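PDB 5JFQ: geranylgeranyl Pyrophosphate Synthetase from Geoglobus acetivorans, which catalyses the magnesium-dependent condensation of isopentenyl diphosphate with allylic diphosphates, building geranylgeranyl diphosphate as its major product and some farnesyl diphosphate. Local coordinates for residues K296-I301 against P305-L310; S55-A58 against D62-K65; V137-R142 against S196-L201. One frame throughout, in Å; residues are numbered along the deposited sequence.

From the N terminus, contact 2 comes first: it closes the short link after helix 47-58, with three residues between its segments, just before helix 67-88 begins. Contact 3 spans far more chain, 53 mostly helical residues, and joins helix 130-159 to helix 195-221, with helix 165-190 between them in sequence. Contact 1 is again local, closing the turn from helix 280-298 into helix 305-316. The three follow one another in series, none nested or crossed, yet they meet in space. L201, on the contact 3 helix 195-221, packs against I301 of contact 1 and S55 of contact 2. Two local turns and one long-range tie thus adjoin one another in the helical bundle.

Contact 1: residues K296-I301 against P305-L310; sequences KNLEVI and PSRNYL
L298 and I301 face R307 and L310 across a helical hairpin, in which helix 280-298 ends, the chain reverses, and helix 305-316 sets out within the all-helical fold of the trans-prenyl synthases. The two leucines cross at about a right angle. L298 sends CD2 against the base of its partner, 3.4 Å from L310 CB, while its other methyl, CD1, lies 3.9 Å from L310 CD1. R307 behaves differently, for its aliphatic stem slides past both L298 and I301 in antiparallel fashion. With its CG anti to the backbone N (chi1 -165°), the stem leaves helix 305-316 in the direction of the turn. R307 CG comes to rest 4.1 Å from L298 CG and 4.0 Å from I301 CG2. A bend at chi3 (102°) then swings the guanidinium aside. L298 O lies at the edge of that group, near its plane, and I301 O approaches obliquely, but neither carbonyl is hydrogen-bonded to it. The two carbonyls belong to the first and last residues of a type I turn, L298 to I301, whose closing bond from I301 N to L298 O is weak. With an alanine in place of R307, the aliphatic layer over L298 CG and I301 CG2 would be gone, and the turn would probably be less firmly seated against helix 305-316. Other helices cover the apolar side: L298 also rests on L201 and Y204 of helix 195-221, and L310 reaches L54 and A58 of helix 47-58. No hydrogen bond joins the two segments, and the arginine takes part chiefly through its carbons: R307 CD lies 3.7 Å from L298 O.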
loop_
_atom_site.group_PDB
_atom_site.type_symbol
_atom_site.label_atom_id
_atom_site.label_comp_id
_atom_site.label_asym_id
_atom_site.label_seq_id
_atom_site.Cartn_x
_atom_site.Cartn_y
_atom_site.Cartn_z
ATOM N N LYS B 296 13.483 -30.737 4.147
ATOM C CA LYS B 296 12.600 -31.881 4.331
ATOM C C LYS B 296 11.186 -31.576 3.882
ATOM O O LYS B 296 10.417 -32.504 3.606
ATOM C CB LYS B 296 12.593 -32.323 5.794
ATOM N N ASN B 297 10.830 -30.297 3.799
ATOM C CA ASN B 297 9.548 -29.935 3.218
ATOM C C ASN B 297 9.627 -29.937 1.702
ATOM O O ASN B 297 8.714 -30.425 1.022
ATOM C CB ASN B 297 9.108 -28.570 3.732
ATOM C CG ASN B 297 7.652 -28.548 4.100
ATOM O OD1 ASN B 297 6.792 -28.523 3.234
ATOM N ND2 ASN B 297 7.362 -28.593 5.390
ATOM N N LEU B 298 10.734 -29.429 1.163
ATOM C CA LEU B 298 10.966 -29.303 -0.274
ATOM C C LEU B 298 11.033 -30.653 -0.990
ATOM O O LEU B 298 11.124 -30.685 -2.224
ATOM C CB LEU B 298 12.253 -28.506 -0.470
ATOM C CG LEU B 298 12.644 -27.976 -1.836
ATOM C CD1 LEU B 298 11.451 -27.291 -2.445
ATOM C CD2 LEU B 298 13.801 -27.016 -1.659
ATOM N N GLU B 299 10.946 -31.753 -0.233
ATOM C CA GLU B 299 11.063 -33.099 -0.784
ATOM C C GLU B 299 9.848 -33.490 -1.627
ATOM O O GLU B 299 9.965 -34.312 -2.547
ATOM C CB GLU B 299 11.272 -34.083 0.372
ATOM C CG GLU B 299 11.134 -35.551 0.025
ATOM C CD GLU B 299 11.479 -36.445 1.198
ATOM O OE1 GLU B 299 11.752 -35.893 2.293
ATOM O OE2 GLU B 299 11.478 -37.691 1.022
ATOM N N VAL B 300 8.683 -32.907 -1.336
ATOM C CA VAL B 300 7.469 -33.181 -2.090
ATOM C C VAL B 300 7.632 -32.851 -3.570
ATOM O O VAL B 300 6.892 -33.374 -4.410
ATOM C CB VAL B 300 6.315 -32.410 -1.410
ATOM C CG1 VAL B 300 5.202 -32.053 -2.381
ATOM C CG2 VAL B 300 5.775 -33.222 -0.232
ATOM N N ILE B 301 8.611 -32.040 -3.918
ATOM C CA ILE B 301 8.882 -31.690 -5.307
ATOM C C ILE B 301 9.875 -32.685 -5.888
ATOM O O ILE B 301 10.731 -33.222 -5.178
ATOM C CB ILE B 301 9.395 -30.240 -5.406
ATOM C CG1 ILE B 301 8.243 -29.280 -5.139
ATOM C CG2 ILE B 301 10.045 -29.961 -6.771
ATOM C CD1 ILE B 301 8.446 -27.927 -5.751
ATOM N N PRO B 305 17.908 -30.235 -10.859
ATOM C CA PRO B 305 18.935 -29.223 -10.557
ATOM C C PRO B 305 18.359 -28.038 -9.810
ATOM O O PRO B 305 18.987 -27.525 -8.874
ATOM C CB PRO B 305 19.460 -28.830 -11.943
ATOM C CG PRO B 305 19.164 -30.014 -12.799
ATOM C CD PRO B 305 17.874 -30.590 -12.286
ATOM N N SER B 306 17.147 -27.621 -10.183
ATOM C CA SER B 306 16.484 -26.505 -9.518
ATOM C C SER B 306 16.141 -26.843 -8.073
ATOM O O SER B 306 16.392 -26.042 -7.164
ATOM C CB SER B 306 15.230 -26.119 -10.297
ATOM O OG SER B 306 15.541 -25.936 -11.664
ATOM N N ARG B 307 15.565 -28.028 -7.835
ATOM C CA ARG B 307 15.173 -28.386 -6.472
ATOM C C ARG B 307 16.371 -28.365 -5.532
ATOM O O ARG B 307 16.296 -27.821 -4.423
ATOM C CB ARG B 307 14.495 -29.760 -6.449
ATOM C CG ARG B 307 13.739 -30.056 -5.144
ATOM C CD ARG B 307 13.460 -31.550 -4.957
ATOM N NE ARG B 307 14.381 -32.193 -4.014
ATOM C CZ ARG B 307 15.551 -32.746 -4.340
ATOM N NH1 ARG B 307 15.982 -32.743 -5.598
ATOM N NH2 ARG B 307 16.305 -33.296 -3.393
ATOM N N ASN B 308 17.491 -28.935 -5.966
ATOM C CA ASN B 308 18.699 -28.892 -5.154
ATOM C C ASN B 308 19.266 -27.486 -5.064
ATOM O O ASN B 308 20.018 -27.188 -4.131
ATOM C CB ASN B 308 19.753 -29.849 -5.720
ATOM C CG ASN B 308 19.275 -31.286 -5.754
ATOM O OD1 ASN B 308 18.588 -31.752 -4.840
ATOM N ND2 ASN B 308 19.628 -31.997 -6.816
ATOM N N TYR B 309 18.923 -26.613 -6.010
ATOM C CA TYR B 309 19.366 -25.230 -5.909
ATOM C C TYR B 309 18.656 -24.508 -4.765
ATOM O O TYR B 309 19.293 -23.800 -3.973
ATOM C CB TYR B 309 19.147 -24.532 -7.246
ATOM C CG TYR B 309 20.180 -24.913 -8.285
ATOM C CD1 TYR B 309 21.418 -25.424 -7.906
ATOM C CD2 TYR B 309 19.923 -24.755 -9.649
ATOM C CE1 TYR B 309 22.372 -25.766 -8.854
ATOM C CE2 TYR B 309 20.871 -25.094 -10.602
ATOM C CZ TYR B 309 22.091 -25.597 -10.200
ATOM O OH TYR B 309 23.032 -25.932 -11.143
ATOM N N LEU B 310 17.340 -24.691 -4.647
ATOM C CA LEU B 310 16.647 -24.201 -3.466
ATOM C C LEU B 310 17.265 -24.765 -2.197
ATOM O O LEU B 310 17.332 -24.072 -1.177
ATOM C CB LEU B 310 15.166 -24.557 -3.547
ATOM C CG LEU B 310 14.479 -24.136 -4.846
ATOM C CD1 LEU B 310 13.194 -24.905 -5.042
ATOM C CD2 LEU B 310 14.214 -22.645 -4.860
#

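Contact 2: residues S55-A58 against D62-K65; sequences SAEA and DYRK
Y63 lies against A56 and E57 where the chain turns back on the end of helix 47-58. Its CB is 3.7 Å from A56 CB and also lies 4.0 Å from E57 N, which brings the tyrosine close to the helix backbone. CG stands between the backbone N and the carbonyl carbon (chi1 66°), and from there the ring rises beside E57. Of the ring atoms, CD2 meets E57 CB at 4.1 Å, and CE2 comes next, 4.0 Å from E57 OE1. Ring and glutamate run side by side in the same direction, the carboxylate plane turned 65° from that of the ring. The polar end of E57 is engaged elsewhere, since OE2 is hydrogen-bonded to S306 OG. The ring also takes part in a cation-pi interaction with R12 of helix 9-23. Next to Y63 in sequence, R64 NH2 and D62 OD2 form a salt bridge (3.0 Å) within the turn itself. The end of helix 47-58 is held among its neighbours, A56 touching P187 of helix 165-190 and A58 packing on helix 305-316, while R12 of helix 9-23 meets the tyrosine in the link to helix 67-88.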
loop_
_atom_site.group_PDB
_atom_site.type_symbol
_atom_site.label_atom_id
_atom_site.label_comp_id
_atom_site.label_asym_id
_atom_site.label_seq_id
_atom_site.Cartn_x
_atom_site.Cartn_y
_atom_site.Cartn_z
ATOM N N SER B 55 11.867 -21.758 -7.904
ATOM C CA SER B 55 10.675 -22.542 -7.599
ATOM C C SER B 55 9.888 -22.847 -8.865
ATOM O O SER B 55 9.383 -23.962 -9.037
ATOM C CB SER B 55 9.799 -21.806 -6.591
ATOM O OG SER B 55 8.516 -22.397 -6.506
ATOM N N ALA B 56 9.774 -21.866 -9.762
ATOM C CA ALA B 56 9.063 -22.095 -11.012
ATOM C C ALA B 56 9.717 -23.217 -11.799
ATOM O O ALA B 56 9.052 -24.180 -12.201
ATOM C CB ALA B 56 9.023 -20.813 -11.839
ATOM N N GLU B 57 11.033 -23.121 -12.000
ATOM C CA GLU B 57 11.738 -24.146 -12.755
ATOM C C GLU B 57 11.707 -25.493 -12.047
ATOM O O GLU B 57 11.617 -26.535 -12.704
ATOM C CB GLU B 57 13.171 -23.710 -13.003
ATOM C CG GLU B 57 13.889 -24.598 -13.969
ATOM C CD GLU B 57 15.304 -24.158 -14.162
ATOM O OE1 GLU B 57 15.773 -24.173 -15.322
ATOM O OE2 GLU B 57 15.932 -23.780 -13.147
ATOM N N ALA B 58 11.775 -25.495 -10.713
ATOM C CA ALA B 58 11.603 -26.738 -9.973
ATOM C C ALA B 58 10.242 -27.360 -10.236
ATOM O O ALA B 58 10.115 -28.589 -10.250
ATOM C CB ALA B 58 11.785 -26.496 -8.477
ATOM N N ASP B 62 8.013 -22.792 -17.254
ATOM C CA ASP B 62 8.836 -21.782 -17.903
ATOM C C ASP B 62 9.000 -20.671 -16.888
ATOM O O ASP B 62 8.069 -19.907 -16.633
ATOM C CB ASP B 62 8.191 -21.283 -19.186
ATOM C CG ASP B 62 9.141 -20.468 -20.024
ATOM O OD1 ASP B 62 10.026 -19.788 -19.455
ATOM O OD2 ASP B 62 8.999 -20.509 -21.261
ATOM N N TYR B 63 10.179 -20.591 -16.276
ATOM C CA TYR B 63 10.322 -19.659 -15.171
ATOM C C TYR B 63 10.265 -18.211 -15.636
ATOM O O TYR B 63 9.988 -17.325 -14.820
ATOM C CB TYR B 63 11.613 -19.941 -14.399
ATOM C CG TYR B 63 12.898 -19.682 -15.153
ATOM C CD1 TYR B 63 13.430 -18.403 -15.235
ATOM C CD2 TYR B 63 13.597 -20.725 -15.753
ATOM C CE1 TYR B 63 14.605 -18.165 -15.908
ATOM C CE2 TYR B 63 14.783 -20.497 -16.423
ATOM C CZ TYR B 63 15.279 -19.212 -16.500
ATOM O OH TYR B 63 16.456 -18.968 -17.165
ATOM N N ARG B 64 10.503 -17.954 -16.923
ATOM C CA ARG B 64 10.261 -16.618 -17.450
ATOM C C ARG B 64 8.809 -16.209 -17.273
ATOM O O ARG B 64 8.514 -15.021 -17.128
ATOM C CB ARG B 64 10.641 -16.552 -18.925
ATOM C CG ARG B 64 12.119 -16.476 -19.185
ATOM C CD ARG B 64 12.367 -16.675 -20.647
ATOM N NE ARG B 64 11.973 -18.020 -21.036
ATOM C CZ ARG B 64 11.918 -18.439 -22.292
ATOM N NH1 ARG B 64 12.224 -17.603 -23.274
ATOM N NH2 ARG B 64 11.559 -19.687 -22.563
ATOM N N LYS B 65 7.884 -17.169 -17.305
ATOM C CA LYS B 65 6.491 -16.830 -17.061
ATOM C C LYS B 65 6.269 -16.385 -15.619
ATOM O O LYS B 65 5.304 -15.656 -15.351
ATOM C CB LYS B 65 5.577 -18.015 -17.416
ATOM C CG LYS B 65 5.477 -18.288 -18.921
ATOM C CD LYS B 65 4.392 -19.323 -19.272
ATOM C CE LYS B 65 4.448 -19.744 -20.770
ATOM N NZ LYS B 65 3.201 -20.457 -21.237
#

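Contact 3: residues V137-R142 against S196-L201; sequences VSKLAR and SVEKAL
The carboxylate of E198 is the one flat group here to receive a partner across the contact, and K139 NZ approaches it on the syn lone pair of OE2, the side of the other oxygen. The grip is one-sided: K139 NZ is 2.6 Å from E198 OE2, a hydrogen bond within a salt bridge, whereas E198 OE1 stands 3.5 Å from the same nitrogen. The two chains come from opposite directions to bridge helices 130-159 and 195-221; the CA atoms nearest each other across the two segments, K139 CA and E198 CA, are 11.3 Å apart. E198 spans its share as an extended chain with CG anti to the backbone N (chi1 -160°). K139 is also stretched for most of its length, then bends at chi4 (-77°) to turn its ammonium toward the acid. Both side chains touch V189 of helix 165-190, so the ion pair lies against a third helix. The neighbouring residues of helix 130-159 look toward the second subunit of the homodimer: V137 packs on V137 of that subunit, and R142 NH1 forms a salt bridge with E121 OE1 of that subunit. Little surface is buried between the two segments, 76 Å² in all, and the contact consists of this pair alone. Its chemistry is thus that of a surface ion pair between two partly exposed residues: opposite charges would offset each other locally, and the attraction, probably tempered by solvent, links two segments that do not touch through apolar side chains.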
loop_
_atom_site.group_PDB
_atom_site.type_symbol
_atom_site.label_atom_id
_atom_site.label_comp_id
_atom_site.label_asym_id
_atom_site.label_seq_id
_atom_site.Cartn_x
_atom_site.Cartn_y
_atom_site.Cartn_z
ATOM N N VAL B 137 -2.976 -12.789 -6.477
ATOM C CA VAL B 137 -3.178 -11.465 -5.903
ATOM C C VAL B 137 -3.733 -11.582 -4.485
ATOM O O VAL B 137 -3.276 -10.892 -3.562
ATOM C CB VAL B 137 -4.090 -10.634 -6.824
ATOM C CG1 VAL B 137 -4.631 -9.414 -6.096
ATOM C CG2 VAL B 137 -3.333 -10.234 -8.076
ATOM N N SER B 138 -4.688 -12.491 -4.282
ATOM C CA SER B 138 -5.297 -12.674 -2.970
ATOM C C SER B 138 -4.274 -13.126 -1.929
ATOM O O SER B 138 -4.262 -12.629 -0.786
ATOM C CB SER B 138 -6.426 -13.694 -3.069
ATOM O OG SER B 138 -6.913 -14.022 -1.783
ATOM N N LYS B 139 -3.411 -14.073 -2.312
ATOM C CA LYS B 139 -2.423 -14.607 -1.385
ATOM C C LYS B 139 -1.337 -13.580 -1.068
ATOM O O LYS B 139 -0.952 -13.418 0.096
ATOM C CB LYS B 139 -1.851 -15.893 -1.968
ATOM C CG LYS B 139 -2.891 -17.042 -1.976
ATOM C CD LYS B 139 -2.489 -18.183 -2.914
ATOM C CE LYS B 139 -3.572 -19.261 -3.026
ATOM N NZ LYS B 139 -3.675 -20.200 -1.867
ATOM N N LEU B 140 -0.859 -12.859 -2.084
ATOM C CA LEU B 140 0.137 -11.822 -1.871
ATOM C C LEU B 140 -0.413 -10.662 -1.062
ATOM O O LEU B 140 0.327 -10.020 -0.313
ATOM C CB LEU B 140 0.656 -11.321 -3.210
ATOM C CG LEU B 140 1.621 -10.142 -3.117
ATOM C CD1 LEU B 140 2.875 -10.500 -2.322
ATOM C CD2 LEU B 140 1.987 -9.669 -4.497
ATOM N N ALA B 141 -1.698 -10.369 -1.198
ATOM C CA ALA B 141 -2.258 -9.276 -0.419
ATOM C C ALA B 141 -2.415 -9.677 1.045
ATOM O O ALA B 141 -2.224 -8.850 1.943
ATOM C CB ALA B 141 -3.597 -8.837 -1.024
ATOM N N ARG B 142 -2.781 -10.934 1.305
ATOM C CA ARG B 142 -2.843 -11.419 2.679
ATOM C C ARG B 142 -1.455 -11.445 3.294
ATOM O O ARG B 142 -1.269 -11.127 4.478
ATOM C CB ARG B 142 -3.447 -12.817 2.709
ATOM C CG ARG B 142 -4.948 -12.843 2.621
ATOM C CD ARG B 142 -5.570 -13.291 3.962
ATOM N NE ARG B 142 -4.925 -12.701 5.139
ATOM C CZ ARG B 142 -5.340 -11.601 5.769
ATOM N NH1 ARG B 142 -6.404 -10.930 5.351
ATOM N NH2 ARG B 142 -4.680 -11.166 6.838
ATOM N N SER B 196 -0.956 -29.650 -2.087
ATOM C CA SER B 196 0.225 -30.290 -1.515
ATOM C C SER B 196 1.500 -29.577 -1.941
ATOM O O SER B 196 2.408 -29.362 -1.130
ATOM C CB SER B 196 0.280 -31.748 -1.956
ATOM O OG SER B 196 0.572 -31.822 -3.346
ATOM N N VAL B 197 1.590 -29.222 -3.221
ATOM C CA VAL B 197 2.793 -28.582 -3.733
ATOM C C VAL B 197 2.906 -27.153 -3.206
ATOM O O VAL B 197 3.983 -26.718 -2.775
ATOM C CB VAL B 197 2.782 -28.641 -5.272
ATOM C CG1 VAL B 197 4.070 -28.100 -5.847
ATOM C CG2 VAL B 197 2.546 -30.065 -5.726
ATOM N N GLU B 198 1.793 -26.412 -3.215
ATOM C CA GLU B 198 1.778 -25.044 -2.701
ATOM C C GLU B 198 2.260 -24.999 -1.257
ATOM O O GLU B 198 3.259 -24.342 -0.939
ATOM C CB GLU B 198 0.364 -24.465 -2.806
ATOM C CG GLU B 198 0.293 -22.950 -2.772
ATOM C CD GLU B 198 -1.118 -22.431 -2.543
ATOM O OE1 GLU B 198 -2.068 -23.228 -2.538
ATOM O OE2 GLU B 198 -1.283 -21.217 -2.350
ATOM N N LYS B 199 1.548 -25.696 -0.367
ATOM C CA LYS B 199 1.931 -25.728 1.035
ATOM C C LYS B 199 3.384 -26.144 1.198
ATOM O O LYS B 199 4.077 -25.651 2.096
ATOM C CB LYS B 199 1.008 -26.674 1.804
ATOM N N ALA B 200 3.877 -27.018 0.312
ATOM C CA ALA B 200 5.256 -27.481 0.419
ATOM C C ALA B 200 6.239 -26.364 0.099
ATOM O O ALA B 200 7.199 -26.140 0.842
ATOM C CB ALA B 200 5.481 -28.685 -0.496
ATOM N N LEU B 201 6.026 -25.653 -1.010
ATOM C CA LEU B 201 6.895 -24.522 -1.313
ATOM C C LEU B 201 6.677 -23.401 -0.322
ATOM O O LEU B 201 7.619 -22.680 0.023
ATOM C CB LEU B 201 6.648 -24.029 -2.729
ATOM C CG LEU B 201 7.162 -25.009 -3.777
ATOM C CD1 LEU B 201 6.597 -24.684 -5.155
ATOM C CD2 LEU B 201 8.681 -24.975 -3.780
#